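PDB 4YWF: AbyA5 from Verrucosispora maris, which catalyses acetate elimination in spirotetronate and spirotetramate biosynthesis, as an esterase-like lyase of the alpha/beta-hydrolase superfamily. Local coordinates for residues A297-G302 / L342-Q347. The protein carries 4 engineered substitutions. Residues are numbered along the deposited sequence; the frame is centred on the assembly and turned at random.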
loop_
_atom_site.group_PDB
_atom_site.type_symbol
_atom_site.label_atom_id
_atom_site.label_comp_id
_atom_site.label_asym_id
_atom_site.label_seq_id
_atom_site.Cartn_x
_atom_site.Cartn_y
_atom_site.Cartn_z
ATOM N N ALA A 297 -5.179 -1.961 14.161
ATOM C CA ALA A 297 -3.878 -2.596 14.458
ATOM C C ALA A 297 -2.804 -1.849 13.680
ATOM O O ALA A 297 -3.056 -1.427 12.549
ATOM C CB ALA A 297 -3.921 -4.095 14.048
ATOM N N TYR A 298 -1.634 -1.650 14.315
ATOM C CA TYR A 298 -0.573 -0.846 13.777
ATOM C C TYR A 298 0.819 -1.383 14.123
ATOM O O TYR A 298 1.224 -1.534 15.305
ATOM C CB TYR A 298 -0.787 0.587 14.318
ATOM C CG TYR A 298 0.111 1.670 13.815
ATOM C CD1 TYR A 298 1.473 1.688 14.099
ATOM C CD2 TYR A 298 -0.414 2.718 13.084
ATOM C CE1 TYR A 298 2.281 2.719 13.643
ATOM C CE2 TYR A 298 0.361 3.728 12.591
ATOM C CZ TYR A 298 1.710 3.734 12.860
ATOM O OH TYR A 298 2.460 4.793 12.384
ATOM N N VAL A 299 1.584 -1.636 13.116
ATOM C CA VAL A 299 2.984 -2.036 13.295
ATOM C C VAL A 299 3.851 -0.780 13.185
ATOM O O VAL A 299 3.959 -0.175 12.117
ATOM C CB VAL A 299 3.486 -3.038 12.257
ATOM C CG1 VAL A 299 4.977 -3.340 12.557
ATOM C CG2 VAL A 299 2.681 -4.334 12.249
ATOM N N ALA A 300 4.516 -0.440 14.286
ATOM C CA ALA A 300 5.383 0.697 14.332
ATOM C C ALA A 300 6.876 0.227 14.238
ATOM O O ALA A 300 7.252 -0.842 14.710
ATOM C CB ALA A 300 5.157 1.475 15.603
ATOM N N SER A 301 7.676 1.040 13.575
ATOM C CA SER A 301 9.144 0.836 13.389
ATOM C C SER A 301 9.845 1.817 14.315
ATOM O O SER A 301 9.698 3.014 14.127
ATOM C CB SER A 301 9.507 1.097 11.944
ATOM O OG SER A 301 8.923 0.056 11.143
ATOM N N GLY A 302 10.557 1.313 15.322
ATOM C CA GLY A 302 11.102 2.126 16.421
ATOM C C GLY A 302 12.007 3.232 15.959
ATOM O O GLY A 302 12.058 4.290 16.555
ATOM N N LEU A 342 3.046 -12.181 9.761
ATOM C CA LEU A 342 2.259 -13.042 10.661
ATOM C C LEU A 342 1.401 -12.245 11.640
ATOM O O LEU A 342 0.246 -12.600 11.894
ATOM C CB LEU A 342 3.143 -14.056 11.405
ATOM C CG LEU A 342 3.596 -15.159 10.422
ATOM C CD1 LEU A 342 4.733 -15.965 11.027
ATOM C CD2 LEU A 342 2.469 -16.066 9.943
ATOM N N TRP A 343 1.925 -11.168 12.196
ATOM C CA TRP A 343 1.142 -10.451 13.210
ATOM C C TRP A 343 -0.072 -9.824 12.562
ATOM O O TRP A 343 -1.189 -9.908 13.121
ATOM C CB TRP A 343 1.991 -9.464 13.960
ATOM C CG TRP A 343 1.357 -8.767 15.127
ATOM C CD1 TRP A 343 1.426 -9.152 16.430
ATOM C CD2 TRP A 343 0.688 -7.482 15.132
ATOM N NE1 TRP A 343 0.811 -8.212 17.233
ATOM C CE2 TRP A 343 0.377 -7.174 16.473
ATOM C CE3 TRP A 343 0.366 -6.552 14.143
ATOM C CZ2 TRP A 343 -0.299 -5.991 16.843
ATOM C CZ3 TRP A 343 -0.295 -5.377 14.509
ATOM C CH2 TRP A 343 -0.630 -5.115 15.835
ATOM N N THR A 344 0.127 -9.227 11.384
ATOM C CA THR A 344 -0.919 -8.510 10.687
ATOM C C THR A 344 -1.990 -9.476 10.256
ATOM O O THR A 344 -3.204 -9.242 10.409
ATOM C CB THR A 344 -0.415 -7.663 9.488
ATOM O OG1 THR A 344 0.328 -8.447 8.536
ATOM C CG2 THR A 344 0.464 -6.566 9.972
ATOM N N LEU A 345 -1.554 -10.580 9.732
ATOM C CA LEU A 345 -2.452 -11.627 9.406
ATOM C C LEU A 345 -3.330 -12.073 10.591
ATOM O O LEU A 345 -4.569 -12.111 10.496
ATOM C CB LEU A 345 -1.663 -12.761 8.769
ATOM C CG LEU A 345 -2.489 -13.941 8.368
ATOM C CD1 LEU A 345 -3.588 -13.498 7.366
ATOM C CD2 LEU A 345 -1.575 -15.001 7.779
ATOM N N ALA A 346 -2.691 -12.319 11.724
ATOM C CA ALA A 346 -3.364 -12.768 12.910
ATOM C C ALA A 346 -4.393 -11.744 13.332
ATOM O O ALA A 346 -5.498 -12.077 13.705
ATOM C CB ALA A 346 -2.356 -12.964 14.021
ATOM N N GLN A 347 -4.019 -10.469 13.243
ATOM C CA GLN A 347 -4.938 -9.412 13.563
ATOM C C GLN A 347 -6.193 -9.395 12.641
ATOM O O GLN A 347 -7.301 -9.284 13.138
ATOM C CB GLN A 347 -4.222 -8.048 13.490
ATOM C CG GLN A 347 -3.326 -7.801 14.696
ATOM C CD GLN A 347 -4.129 -7.516 15.946
ATOM O OE1 GLN A 347 -5.145 -6.813 15.919
ATOM N NE2 GLN A 347 -3.638 -7.996 17.061
#
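Ala297 and Val299 of the central sheet pack against Trp343, Thr344 and Gln347 in a buried, largely apolar helix-on-sheet contact of the alpha/beta-hydrolase fold. The strand lies between strands 233-239 and 322-327; helix 337-351 crosses one face of the sheet nearly antiparallel to it, the segment axes 9.4 Å apart at 171°. The six-membered ring of Trp343 does most of the touching. With CG anti to the backbone N (chi1 -174°), the indole reaches to the strand: Val299 CG2 meets Trp343 CE3 obliquely at 3.7 Å, Ala297 CB lies 3.9 Å from Trp343 CZ3, and the backbone N of Tyr298 comes near CH2 at the ring edge. Gln347 CG lies on one face of the indole, 3.7 Å off the ring plane and nearer the ring's margin than its centre. The Gln347 chain folds at chi2 (-72°), bringing its amide end to Ala297, with OE1 3.5 Å from Ala297 CB. Thr344 turns its methyl CG2 to Val299 CG2 (3.9 Å), while OG1 hydrogen-bonds to Thr340 O, one turn earlier in the helix. Were Trp343 an alanine, a gap would probably open beside Val299 CG2 and Ala297 CB, and Gln347 CG would lose the ring face it lies on. No hydrogen bond links the two segments, which implies that carbon packing, not polar pairing, joins them here; Gln347 OE1 is satisfied by Arg323 NE on the neighbouring edge strand.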